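ABC-type branched-chain amino acid transport systems periplasmic component-like protein (Thermomonospora curvata, PDB 4N03) probably binds fatty acids for uptake as the substrate-binding component of an ABC transporter, and holds palmitic acid in this crystal. Local coordinates at residues A[172-177]-A[202-207]; A[43-48]-A[231-236]; A[27-32]-A[99-104]; A[21-26]-A[71-76]; A[342-347]-A[360-365]. All coordinates share one frame; numbering follows the deposited sequence. Where two conformers were deposited one is given.

Interaction 1: residues A[172-177]-A[202-207]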
# COMPACT_ATOMS: atom_id res chain seq x y z
N GLY A 172 13.30 -10.55 -15.36
CA GLY A 172 14.26 -10.19 -14.33
C GLY A 172 13.59 -9.40 -13.26
O GLY A 172 13.12 -8.30 -13.57
N HIS A 173 13.61 -9.88 -12.02
CA HIS A 173 12.89 -9.21 -10.94
C HIS A 173 13.87 -8.72 -9.90
O HIS A 173 14.56 -9.49 -9.23
CB HIS A 173 11.88 -10.18 -10.34
CG HIS A 173 10.85 -9.51 -9.48
ND1 HIS A 173 9.67 -10.13 -9.17
CD2 HIS A 173 10.84 -8.28 -8.88
CE1 HIS A 173 8.97 -9.32 -8.39
NE2 HIS A 173 9.65 -8.19 -8.21
N VAL A 174 13.99 -7.40 -9.81
CA VAL A 174 14.79 -6.72 -8.82
C VAL A 174 13.90 -6.47 -7.63
O VAL A 174 12.84 -5.82 -7.80
CB VAL A 174 15.32 -5.37 -9.39
CG1 VAL A 174 16.09 -4.60 -8.32
CG2 VAL A 174 16.19 -5.58 -10.62
N TYR A 175 14.27 -6.91 -6.42
CA TYR A 175 13.30 -6.88 -5.32
C TYR A 175 13.96 -6.58 -4.01
O TYR A 175 15.04 -7.15 -3.69
CB TYR A 175 12.53 -8.25 -5.29
CG TYR A 175 13.38 -9.44 -4.87
CD1 TYR A 175 14.19 -10.12 -5.76
CD2 TYR A 175 13.41 -9.82 -3.54
CE1 TYR A 175 15.02 -11.18 -5.33
CE2 TYR A 175 14.23 -10.88 -3.12
CZ TYR A 175 15.03 -11.53 -4.01
OH TYR A 175 15.88 -12.55 -3.55
N PHE A 176 13.28 -5.81 -3.15
CA PHE A 176 13.69 -5.61 -1.80
C PHE A 176 13.59 -6.96 -1.08
O PHE A 176 12.54 -7.56 -0.97
CB PHE A 176 12.79 -4.61 -1.08
CG PHE A 176 13.03 -3.14 -1.31
CD1 PHE A 176 14.06 -2.65 -2.03
CD2 PHE A 176 12.17 -2.24 -0.72
CE1 PHE A 176 14.25 -1.27 -2.16
CE2 PHE A 176 12.32 -0.86 -0.85
CZ PHE A 176 13.35 -0.40 -1.58
N GLU A 177 14.70 -7.40 -0.50
CA GLU A 177 14.75 -8.64 0.25
C GLU A 177 13.70 -8.64 1.37
O GLU A 177 13.43 -7.61 2.02
CB GLU A 177 16.19 -8.84 0.80
CG GLU A 177 16.66 -7.78 1.78
CD GLU A 177 17.95 -8.04 2.54
OE1 GLU A 177 18.75 -8.87 2.14
OE2 GLU A 177 18.14 -7.38 3.57
N LEU A 202 17.09 -10.73 -8.53
CA LEU A 202 18.12 -9.78 -8.11
C LEU A 202 17.71 -9.17 -6.81
O LEU A 202 17.00 -8.14 -6.81
CB LEU A 202 18.33 -8.71 -9.20
CG LEU A 202 19.10 -9.11 -10.44
CD1 LEU A 202 19.19 -8.00 -11.44
CD2 LEU A 202 20.56 -9.41 -10.09
N PRO A 203 18.11 -9.68 -5.67
CA PRO A 203 17.77 -9.07 -4.40
C PRO A 203 18.54 -7.77 -4.15
O PRO A 203 19.71 -7.66 -4.50
CB PRO A 203 18.21 -10.09 -3.36
CG PRO A 203 19.26 -10.86 -4.05
CD PRO A 203 18.87 -10.94 -5.49
N ILE A 204 17.86 -6.78 -3.57
CA ILE A 204 18.45 -5.49 -3.21
C ILE A 204 17.94 -5.14 -1.82
O ILE A 204 17.03 -5.73 -1.26
CB ILE A 204 18.21 -4.38 -4.23
CG1 ILE A 204 16.73 -4.15 -4.43
CG2 ILE A 204 18.88 -4.67 -5.55
CD1 ILE A 204 16.37 -2.78 -4.96
N LYS A 205 18.54 -4.12 -1.27
CA LYS A 205 18.10 -3.52 -0.01
C LYS A 205 17.62 -2.08 -0.25
O LYS A 205 18.01 -1.47 -1.23
CB LYS A 205 19.27 -3.52 0.98
CG LYS A 205 19.70 -4.94 1.41
CD LYS A 205 20.89 -4.95 2.40
CE LYS A 205 21.31 -6.37 2.92
NZ LYS A 205 21.45 -7.55 1.98
N PRO A 206 16.83 -1.53 0.67
CA PRO A 206 16.33 -0.17 0.49
C PRO A 206 17.42 0.89 0.47
O PRO A 206 17.23 1.94 -0.12
CB PRO A 206 15.39 -0.01 1.68
CG PRO A 206 14.99 -1.38 2.05
CD PRO A 206 16.19 -2.19 1.82
N THR A 207 18.57 0.55 1.03
CA THR A 207 19.75 1.41 1.04
C THR A 207 20.58 1.32 -0.26
O THR A 207 21.60 2.00 -0.40
CB THR A 207 20.61 1.06 2.27
OG1 THR A 207 20.74 -0.34 2.39
CG2 THR A 207 20.00 1.65 3.53

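Interaction 2: residues A[43-48]-A[231-236]. With PLM (palmitic acid), chain B.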
# COMPACT_ATOMS: atom_id res chain seq x y z
N THR A 43 11.06 10.08 6.16
CA THR A 43 12.45 10.45 5.94
C THR A 43 13.26 9.50 5.08
O THR A 43 14.27 9.89 4.53
CB THR A 43 13.16 10.66 7.27
OG1 THR A 43 12.97 9.54 8.13
CG2 THR A 43 12.75 11.98 7.92
N GLY A 44 12.85 8.24 4.97
CA GLY A 44 13.55 7.24 4.20
C GLY A 44 13.10 7.14 2.78
O GLY A 44 12.58 8.10 2.19
N VAL A 45 13.24 5.93 2.20
CA VAL A 45 12.94 5.73 0.80
C VAL A 45 11.48 6.06 0.44
O VAL A 45 11.20 6.34 -0.69
CB VAL A 45 13.36 4.33 0.35
CG1 VAL A 45 12.44 3.29 0.93
CG2 VAL A 45 13.37 4.22 -1.20
N TYR A 46 10.57 5.96 1.40
CA TYR A 46 9.16 6.26 1.14
C TYR A 46 8.70 7.63 1.63
O TYR A 46 7.52 7.89 1.61
CB TYR A 46 8.26 5.14 1.66
CG TYR A 46 8.43 3.90 0.84
CD1 TYR A 46 8.03 3.89 -0.45
CD2 TYR A 46 9.03 2.76 1.34
CE1 TYR A 46 8.19 2.78 -1.27
CE2 TYR A 46 9.19 1.61 0.54
CZ TYR A 46 8.78 1.63 -0.76
OH TYR A 46 8.87 0.53 -1.55
N ALA A 47 9.62 8.49 2.04
CA ALA A 47 9.29 9.81 2.60
C ALA A 47 8.11 10.57 1.92
O ALA A 47 7.21 10.96 2.62
CB ALA A 47 10.53 10.71 2.63
N PRO A 48 8.12 10.75 0.59
CA PRO A 48 7.03 11.61 0.09
C PRO A 48 5.68 10.89 0.15
O PRO A 48 4.63 11.52 0.28
CB PRO A 48 7.43 11.84 -1.38
CG PRO A 48 8.28 10.67 -1.74
CD PRO A 48 9.06 10.39 -0.47
N GLY A 231 11.33 1.11 -4.11
CA GLY A 231 10.72 2.41 -3.94
C GLY A 231 11.05 3.33 -5.06
O GLY A 231 11.67 2.99 -6.07
N PRO A 232 10.59 4.60 -4.94
CA PRO A 232 10.75 5.56 -6.02
C PRO A 232 12.19 5.78 -6.47
O PRO A 232 12.47 5.82 -7.66
CB PRO A 232 10.12 6.85 -5.44
CG PRO A 232 9.11 6.37 -4.44
CD PRO A 232 9.74 5.12 -3.86
N GLN A 233 13.11 5.90 -5.51
CA GLN A 233 14.50 6.13 -5.85
C GLN A 233 15.06 5.04 -6.74
O GLN A 233 15.75 5.28 -7.75
CB GLN A 233 15.34 6.25 -4.60
CG GLN A 233 16.85 6.22 -4.80
CD GLN A 233 17.60 6.22 -3.49
OE1 GLN A 233 18.55 6.97 -3.33
NE2 GLN A 233 17.20 5.37 -2.58
N GLN A 234 14.77 3.77 -6.42
CA GLN A 234 15.24 2.64 -7.21
C GLN A 234 14.59 2.65 -8.58
O GLN A 234 15.25 2.32 -9.58
CB GLN A 234 15.04 1.31 -6.52
CG GLN A 234 15.91 1.13 -5.30
CD GLN A 234 15.38 1.72 -4.01
OE1 GLN A 234 14.20 1.99 -3.89
NE2 GLN A 234 16.27 1.86 -3.03
N ALA A 235 13.31 2.97 -8.65
CA ALA A 235 12.63 3.01 -9.95
C ALA A 235 13.26 4.04 -10.86
O ALA A 235 13.49 3.78 -12.04
CB ALA A 235 11.15 3.32 -9.77
N ALA A 236 13.53 5.26 -10.34
CA ALA A 236 14.14 6.30 -11.16
C ALA A 236 15.48 5.84 -11.68
O ALA A 236 15.84 6.07 -12.83
CB ALA A 236 14.25 7.59 -10.40
C1 PLM B . 6.49 -2.44 1.81
O1 PLM B . 5.50 -3.21 1.74
O2 PLM B . 7.38 -2.50 2.69
C2 PLM B . 6.54 -1.26 0.87
C3 PLM B . 5.62 -0.12 1.50
C4 PLM B . 5.40 1.04 0.56
C5 PLM B . 4.59 2.13 1.17
C6 PLM B . 4.19 3.34 0.30
C7 PLM B . 2.84 3.10 -0.36
C8 PLM B . 2.42 4.11 -1.39
C9 PLM B . 0.96 4.05 -1.80
CA PLM B . 0.66 3.13 -3.01
CB PLM B . -0.91 2.94 -3.10
CC PLM B . -1.30 1.44 -3.15
CD PLM B . -2.72 1.15 -2.71
CE PLM B . -3.16 -0.31 -2.70
CF PLM B . -4.29 -0.53 -1.69
CG PLM B . -5.69 -0.24 -2.23
O HOH W 1 12.63 7.09 -2.86

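Interaction 3: residues A[27-32]-A[99-104]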
# COMPACT_ATOMS: atom_id res chain seq x y z
N PRO A 27 -8.00 1.59 25.58
CA PRO A 27 -6.79 2.44 25.53
C PRO A 27 -6.90 3.54 24.48
O PRO A 27 -7.40 3.33 23.40
CB PRO A 27 -5.67 1.43 25.21
CG PRO A 27 -6.23 0.11 25.53
CD PRO A 27 -7.71 0.17 25.34
N GLY A 28 -6.41 4.73 24.84
CA GLY A 28 -6.48 5.83 23.93
C GLY A 28 -7.84 6.52 23.83
O GLY A 28 -7.96 7.49 23.11
N VAL A 29 -8.83 6.07 24.59
CA VAL A 29 -10.16 6.63 24.51
C VAL A 29 -10.49 7.28 25.83
O VAL A 29 -10.37 6.66 26.87
CB VAL A 29 -11.22 5.58 24.21
CG1 VAL A 29 -12.58 6.24 24.03
CG2 VAL A 29 -10.87 4.85 22.93
N THR A 30 -10.86 8.55 25.78
CA THR A 30 -11.36 9.27 26.95
C THR A 30 -12.75 9.73 26.69
O THR A 30 -13.34 9.47 25.65
CB THR A 30 -10.46 10.47 27.28
OG1 THR A 30 -10.53 11.38 26.20
CG2 THR A 30 -9.04 10.01 27.52
N ASP A 31 -13.30 10.50 27.64
CA ASP A 31 -14.65 11.04 27.48
C ASP A 31 -14.81 12.04 26.32
O ASP A 31 -15.92 12.23 25.84
CB ASP A 31 -15.21 11.59 28.82
CG ASP A 31 -14.31 12.65 29.46
OD1 ASP A 31 -13.37 13.14 28.81
OD2 ASP A 31 -14.58 13.02 30.63
N LYS A 32 -13.72 12.59 25.82
CA LYS A 32 -13.78 13.61 24.75
C LYS A 32 -12.92 13.33 23.53
O LYS A 32 -13.02 14.05 22.55
CB LYS A 32 -13.42 15.00 25.29
CG LYS A 32 -14.44 15.57 26.26
CD LYS A 32 -13.98 16.91 26.82
CE LYS A 32 -13.16 16.77 28.10
NZ LYS A 32 -11.70 16.58 27.89
N ASN A 99 -1.41 3.72 24.63
CA ASN A 99 -2.03 5.07 24.62
C ASN A 99 -2.78 5.46 23.37
O ASN A 99 -3.24 6.59 23.27
CB ASN A 99 -1.05 6.20 25.00
CG ASN A 99 0.17 6.28 24.11
OD1 ASN A 99 0.17 6.91 23.05
ND2 ASN A 99 1.27 5.67 24.57
N VAL A 100 -2.90 4.54 22.41
CA VAL A 100 -3.73 4.72 21.24
C VAL A 100 -4.69 3.54 21.16
O VAL A 100 -4.36 2.43 21.58
CB VAL A 100 -2.93 4.87 19.91
CG1 VAL A 100 -1.95 6.03 19.99
CG2 VAL A 100 -2.21 3.62 19.52
N LEU A 101 -5.84 3.75 20.57
CA LEU A 101 -6.80 2.69 20.45
C LEU A 101 -6.47 1.72 19.32
O LEU A 101 -6.68 0.49 19.49
CB LEU A 101 -8.21 3.29 20.22
CG LEU A 101 -9.33 2.24 20.07
CD1 LEU A 101 -9.57 1.44 21.31
CD2 LEU A 101 -10.61 2.97 19.69
N ALA A 102 -6.03 2.26 18.20
CA ALA A 102 -5.79 1.54 16.96
C ALA A 102 -4.68 2.28 16.22
O ALA A 102 -4.36 3.43 16.55
CB ALA A 102 -7.06 1.51 16.13
N ILE A 103 -4.15 1.62 15.19
CA ILE A 103 -3.08 2.14 14.31
C ILE A 103 -3.60 2.08 12.89
O ILE A 103 -3.41 1.08 12.18
CB ILE A 103 -1.77 1.40 14.48
CG1 ILE A 103 -1.29 1.57 15.92
CG2 ILE A 103 -0.77 1.95 13.49
CD1 ILE A 103 -0.01 0.79 16.21
N PRO A 104 -4.26 3.16 12.42
CA PRO A 104 -4.82 3.14 11.08
C PRO A 104 -3.90 3.41 9.93
O PRO A 104 -4.31 3.37 8.79
CB PRO A 104 -5.89 4.21 11.14
CG PRO A 104 -5.36 5.21 12.12
CD PRO A 104 -4.79 4.31 13.19

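Interaction 4: residues A[21-26]-A[71-76]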
# COMPACT_ATOMS: atom_id res chain seq x y z
N ASP A 21 -21.46 8.93 28.54
CA ASP A 21 -22.47 8.55 27.59
C ASP A 21 -22.73 7.03 27.60
O ASP A 21 -23.45 6.55 26.73
CB ASP A 21 -22.09 9.05 26.18
CG ASP A 21 -20.78 8.51 25.70
OD1 ASP A 21 -20.04 7.81 26.45
OD2 ASP A 21 -20.48 8.82 24.52
N GLY A 22 -22.14 6.31 28.55
CA GLY A 22 -22.28 4.84 28.61
C GLY A 22 -21.42 4.03 27.63
O GLY A 22 -21.56 2.80 27.54
N VAL A 23 -20.51 4.69 26.95
CA VAL A 23 -19.65 4.03 25.99
C VAL A 23 -18.40 3.52 26.69
O VAL A 23 -17.70 4.25 27.36
CB VAL A 23 -19.32 4.98 24.82
CG1 VAL A 23 -18.28 4.35 23.90
CG2 VAL A 23 -20.58 5.41 24.09
N LYS A 24 -18.13 2.22 26.50
CA LYS A 24 -16.91 1.64 27.04
C LYS A 24 -15.68 2.21 26.32
O LYS A 24 -15.69 2.40 25.12
CB LYS A 24 -16.93 0.11 26.90
CG LYS A 24 -17.99 -0.60 27.72
CD LYS A 24 -18.09 -2.07 27.33
CE LYS A 24 -19.21 -2.81 28.04
NZ LYS A 24 -19.57 -4.00 27.22
N GLN A 25 -14.66 2.53 27.10
CA GLN A 25 -13.48 3.22 26.59
C GLN A 25 -12.22 2.36 26.76
O GLN A 25 -11.76 2.17 27.85
CB GLN A 25 -13.33 4.56 27.32
CG GLN A 25 -14.55 5.48 27.17
CD GLN A 25 -14.49 6.81 27.92
OE1 GLN A 25 -15.25 7.70 27.55
NE2 GLN A 25 -13.70 6.95 28.93
N GLY A 26 -11.63 1.96 25.64
CA GLY A 26 -10.38 1.23 25.68
C GLY A 26 -9.20 2.15 25.75
O GLY A 26 -9.33 3.38 25.95
N CYS A 71 -19.04 9.56 18.25
CA CYS A 71 -19.52 9.31 19.61
C CYS A 71 -19.23 10.58 20.46
O CYS A 71 -18.94 10.48 21.64
CB CYS A 71 -18.88 7.95 20.15
SG CYS A 71 -20.15 6.69 20.53
N GLY A 72 -19.27 11.78 19.84
CA GLY A 72 -18.95 13.03 20.50
C GLY A 72 -17.50 13.23 20.91
O GLY A 72 -17.15 14.16 21.70
N ARG A 73 -16.62 12.40 20.37
CA ARG A 73 -15.23 12.43 20.70
C ARG A 73 -14.40 12.84 19.47
O ARG A 73 -14.66 12.43 18.33
CB ARG A 73 -14.78 11.04 21.17
CG ARG A 73 -15.39 10.66 22.52
CD ARG A 73 -15.17 9.19 22.83
NE ARG A 73 -15.66 8.79 24.13
CZ ARG A 73 -16.93 8.56 24.42
NH1 ARG A 73 -17.87 8.64 23.52
NH2 ARG A 73 -17.25 8.16 25.64
N THR A 74 -13.41 13.68 19.73
CA THR A 74 -12.51 14.16 18.69
C THR A 74 -11.43 13.12 18.41
O THR A 74 -10.87 12.59 19.32
CB THR A 74 -11.83 15.49 19.10
OG1 THR A 74 -10.94 15.29 20.20
CG2 THR A 74 -12.81 16.51 19.52
N ILE A 75 -11.13 12.93 17.14
CA ILE A 75 -10.06 12.01 16.75
C ILE A 75 -8.74 12.78 16.75
O ILE A 75 -8.65 13.85 16.13
CB ILE A 75 -10.34 11.42 15.36
CG1 ILE A 75 -11.59 10.54 15.41
CG2 ILE A 75 -9.13 10.61 14.88
CD1 ILE A 75 -12.03 10.00 14.07
N GLU A 76 -7.74 12.26 17.45
CA GLU A 76 -6.38 12.80 17.51
C GLU A 76 -5.43 11.72 17.02
O GLU A 76 -5.30 10.68 17.67
CB GLU A 76 -6.00 13.11 18.98
CG GLU A 76 -4.55 13.54 19.24
CD GLU A 76 -4.19 13.60 20.72
OE1 GLU A 76 -5.04 14.04 21.53
OE2 GLU A 76 -3.06 13.23 21.09

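Interaction 5: residues A[342-347]-A[360-365]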
# COMPACT_ATOMS: atom_id res chain seq x y z
N ALA A 342 -16.55 -4.54 14.94
CA ALA A 342 -17.22 -3.59 14.04
C ALA A 342 -16.56 -3.64 12.66
O ALA A 342 -17.23 -3.74 11.65
CB ALA A 342 -17.17 -2.17 14.60
N HIS A 343 -15.22 -3.60 12.62
CA HIS A 343 -14.53 -3.66 11.34
C HIS A 343 -14.85 -4.97 10.58
O HIS A 343 -15.18 -4.97 9.40
CB HIS A 343 -13.01 -3.57 11.55
CG HIS A 343 -12.27 -3.73 10.28
ND1 HIS A 343 -12.40 -2.90 9.20
CD2 HIS A 343 -11.45 -4.74 9.88
CE1 HIS A 343 -11.66 -3.34 8.20
NE2 HIS A 343 -11.07 -4.47 8.60
N ARG A 344 -14.73 -6.09 11.26
CA ARG A 344 -14.80 -7.43 10.65
C ARG A 344 -16.22 -7.85 10.36
O ARG A 344 -16.42 -8.99 9.88
CB ARG A 344 -14.14 -8.48 11.51
CG ARG A 344 -12.64 -8.32 11.67
CD ARG A 344 -11.86 -9.04 10.64
NE ARG A 344 -10.44 -8.72 10.64
CZ ARG A 344 -9.75 -8.47 9.55
NH1 ARG A 344 -10.30 -8.50 8.37
NH2 ARG A 344 -8.45 -8.24 9.64
N SER A 345 -17.20 -7.01 10.68
CA SER A 345 -18.59 -7.20 10.27
C SER A 345 -18.87 -6.76 8.86
O SER A 345 -19.92 -7.09 8.32
CB SER A 345 -19.54 -6.57 11.28
OG SER A 345 -19.55 -5.14 11.15
N GLU A 346 -17.92 -6.09 8.21
CA GLU A 346 -18.15 -5.50 6.87
C GLU A 346 -17.72 -6.39 5.77
O GLU A 346 -16.50 -6.61 5.55
CB GLU A 346 -17.38 -4.17 6.81
CG GLU A 346 -17.47 -3.45 5.49
CD GLU A 346 -18.89 -3.13 5.10
OE1 GLU A 346 -19.52 -3.89 4.37
OE2 GLU A 346 -19.41 -2.08 5.54
N ALA A 347 -18.65 -7.02 5.09
CA ALA A 347 -18.40 -7.91 3.95
C ALA A 347 -18.33 -7.22 2.59
O ALA A 347 -17.93 -7.82 1.60
CB ALA A 347 -19.45 -9.01 3.90
N THR A 360 -14.51 -9.34 6.13
CA THR A 360 -14.91 -10.40 7.09
C THR A 360 -13.86 -11.54 7.26
O THR A 360 -13.95 -12.31 8.19
CB THR A 360 -16.24 -11.03 6.78
OG1 THR A 360 -16.13 -11.61 5.49
CG2 THR A 360 -17.32 -10.03 6.73
N TYR A 361 -13.01 -11.64 6.26
CA TYR A 361 -11.95 -12.62 6.34
C TYR A 361 -10.59 -12.05 6.27
O TYR A 361 -10.41 -10.84 6.00
CB TYR A 361 -12.13 -13.57 5.22
CG TYR A 361 -12.05 -12.93 3.88
CD1 TYR A 361 -10.86 -12.42 3.42
CD2 TYR A 361 -13.16 -12.80 3.08
CE1 TYR A 361 -10.74 -11.86 2.17
CE2 TYR A 361 -13.05 -12.26 1.80
CZ TYR A 361 -11.84 -11.79 1.37
OH TYR A 361 -11.77 -11.26 0.13
N PHE A 362 -9.63 -12.86 6.62
CA PHE A 362 -8.24 -12.41 6.66
C PHE A 362 -7.29 -13.60 6.35
O PHE A 362 -6.10 -13.47 6.59
CB PHE A 362 -7.90 -11.69 8.00
CG PHE A 362 -8.47 -12.32 9.22
CD1 PHE A 362 -9.74 -12.04 9.63
CD2 PHE A 362 -7.73 -13.28 9.96
CE1 PHE A 362 -10.28 -12.66 10.74
CE2 PHE A 362 -8.27 -13.84 11.10
CZ PHE A 362 -9.53 -13.57 11.46
N ASP A 363 -7.84 -14.63 5.72
CA ASP A 363 -7.07 -15.78 5.30
C ASP A 363 -6.82 -15.77 3.81
O ASP A 363 -6.43 -16.82 3.24
CB ASP A 363 -7.76 -17.09 5.69
CG ASP A 363 -9.09 -17.27 5.03
OD1 ASP A 363 -9.90 -16.32 4.99
OD2 ASP A 363 -9.35 -18.37 4.52
N LYS A 364 -7.04 -14.63 3.17
CA LYS A 364 -6.89 -14.45 1.72
C LYS A 364 -6.99 -12.94 1.46
O LYS A 364 -7.44 -12.23 2.36
CB LYS A 364 -7.99 -15.23 0.98
CG LYS A 364 -9.40 -14.86 1.38
CD LYS A 364 -10.45 -15.93 1.03
CE LYS A 364 -11.56 -15.94 2.11
NZ LYS A 364 -12.79 -16.82 2.10
N PRO A 365 -6.62 -12.50 0.29
CA PRO A 365 -6.65 -11.04 0.07
C PRO A 365 -8.07 -10.50 0.04
O PRO A 365 -9.01 -11.16 -0.37
CB PRO A 365 -6.00 -10.91 -1.30
CG PRO A 365 -5.11 -12.13 -1.41
CD PRO A 365 -5.94 -13.20 -0.81

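Interaction 1: residues A[172-177]-A[202-207]
H173 and Y175 trade backbone hydrogen bonds with L202 and I204 in parallel-strand fashion. L202 N donates to H173 O, Y175 N to L202 O, and I204 N to Y175 O at 2.8 Å; E177 N closes the series on I204 O. Between these bonds the alpha carbons lean on carbonyls, V174 CA lying 3.3 Å from L202 O.

Two prolines make CH-pi contacts. Y175 CG lies between its backbone N and carbonyl carbon (chi1 69°), at the start of a side chain that runs alongside P203. P203 CA lies over the Y175 ring towards the rim, 3.8 Å from the centroid, and P203 CB is 3.4 Å from Y175 OH. An alanine at Y175 would probably leave P203 CA and CB without the ring they rest on. On F176 the fit is more central: P206 CG stands over the middle of the ring, 9° off its normal.

The aliphatic contacts of V174, L202 and I204 lie on the side of the sheet that carries F176. I204 CD1 reaches F176 CD1 at 3.7 Å and also V174 CG1, while V174 CG2 meets L202 CD1.

A salt bridge, K205 NZ to E177 OE1, depends on one of two conformers of E177 and is therefore doubtful. Strand 170-176, helix 179-195 and strand 198-204 make a beta-alpha-beta crossover at the sheet edge, as in the alpha/beta lobes of periplasmic binding proteins.

Interaction 2: residues A[43-48]-A[231-236]
The Y46 ring turns one face to palmitic acid, whose C4 lies 3.6 Å above the plane over the ring centre, while the ring also leans on G231 and P232. Y84 meets the same tyrosine edge-to-face. Towards residues 231-236, Y46 CE1 touches P232 CD at 3.8 Å and Y46 OH lies 3.6 Å from G231 CA; the hydroxyl itself is hydrogen-bonded to S256. Glycine suits this spot, because a side chain on G231 would press on Y46 CE1.

No direct hydrogen bond crosses the contact. A water does the joining: it donates to V45 O at 2.7 Å and accepts from Q233 N at 2.9 Å, so it occupies one of the N-H groups in the first turn of helix 232-244. The Q234 side chain bends at chi2 (84°), and its OE1 takes the N-H of G231, the N-cap residue, at 3.0 Å.

Residues 43-48 follow strand 33-40 of the four-stranded parallel sheet and pass through a type I turn, G44 to A47, into helix 47-66. Residues 231-236 follow strand 225-229 of the seven-stranded sheet. Two helix starts from different sheets therefore meet beside the fatty acid, with F176 of strand 170-176 packed on both Y46 and Q234.

Interaction 3: residues A[27-32]-A[99-104]
P27 O is crowded by L101 and V100 without being hydrogen-bonded to either. L101 CA lies 3.1 Å from P27 O and L101 CB 3.3 Å from it, whereas L101 N, though also near, meets P27 O at too poor an angle for a bond. G28 comes close as well, its CA 3.4 Å from N99 O. Its phi of 78° suits glycine, and a side chain there would run into L101 N.

The side-chain part of the contact is small. L101 CG is anti to the backbone N (chi1 180°), and from there the two methyls fork against one methyl of V29: CD2 lies 3.8 Å from V29 CG2, and CD1 slightly farther from the same atom. An alanine at L101 would probably take from V29 CG2 the two methyls it meets and open a gap towards L339 and L325.

The carbonyls V100 O and L101 O are both taken by R336, through NH2 and NE. The contact sets the loop between strands 24-25 and 33-40 against the lead-in to strand 103-107 of the parallel sheet. K35 of strand 33-40 makes backbone hydrogen bonds to both G28 and L101, while helices 336-343 and 309-330 pack against L101.

Interaction 4: residues A[21-26]-A[71-76]
V23 and C71 have the nearest alpha carbons, 8.3 Å apart, so side chains and not backbone hydrogen bonds join the two segments. R73 carries most of the contact. Its chain stays extended from CG to NE (chi3 177°) and meets D21 tip to tip: NH1 donates to the syn lone pair of D21 OD2 at 2.8 Å, and NH2 to D21 OD1 at 2.9 Å. The end-on pair is not flat, the carboxylate and guanidinium planes being 36° apart.

NH2 has a second acceptor. Q25 OE1 takes it on an in-plane lone pair at 2.8 Å, with the amide turned nearly perpendicular to the guanidinium. D21 OD1 is also shared: V23 N donates to D21 OD1 at 3.2 Å. It comes from the opposite face of the carboxylate to R73 NH2. That bond makes D21 to V23 an Asx turn, which leads the chain into strand 24-25, paired in parallel with strand 333-334. Residues 71-76 lead into strand 74-81, an outer strand of the parallel sheet.

V23 adds the apolar side, placing CG1 over one face of the guanidinium and CG2 3.8 Å from C71 SG. The sulphur is disulfide-bonded to C329, and L334 packs against V23, C71 and R73. R73 NE is taken by T30 O, so the arginine reaches a third piece of chain; the D21 carboxylate is likely to balance much of its charge.

Interaction 5: residues A[342-347]-A[360-365]
R344 reaches F362 through a bend at chi2 (-90°) that turns CD off the line of the chain, while F362 has its CG between its own backbone N and carbonyl carbon (chi1 42°). The two side chains cross at about a right angle. F362 CD1 stands 3.5 Å above the guanidinium plane of R344, over its centre, and H343 CD2 lies over the opposite face towards the rim, so the flat group is held between two aromatic residues. The F362 ring is tilted 45° against the guanidinium, so the planes are not stacked; the nearest pair is R344 NE and F362 CD1.

A second patch forms at T360. Its methyl CG2 lies 3.4 Å from R344 O and 3.7 Å from A347 CB, and T360 CA points a C-H at R344 O from 3.5 Å. T360 OG1 is occupied by N358.

Residues 342-347 carry the last part of helix 336-343 into a type I turn, H343 to E346, in which E346 N donates to H343 O. S345 OG donates to A342 O at 2.8 Å. The returning loop lies against these residues on its way to strand 370-375.

No hydrogen bond crosses between the segments: R344 NH1 comes within 3.3 Å of Y361 O, but at a poor angle. The arginine spends its N-H groups elsewhere, NE on K139 O and NH1 on F359 O. Its positive charge is thus probably eased by backbone carbonyls; F362 touches one guanidinium face mainly with CD1, probably as packing.

Interactions 1 and 2 touch near the palmitic acid: F176 belongs to interaction 1 and packs into interaction 2, and P206 O lies close to Q234 NE2. Interaction 2 is the more buried, yet it relies on packing and a single water, whereas interaction 1 is strand pairing with apolar contacts and a doubtful ion pair at the exposed end. Interactions 3 and 4 also touch, on the other side of the chain's centre from interaction 1, and both reach the four-stranded parallel sheet. Backbone crowding marks the first, a well-bonded arginine the second, and that arginine reaches the loop of interaction 3. Interaction 5 lies apart at the surface, where an arginine packs without bonding across.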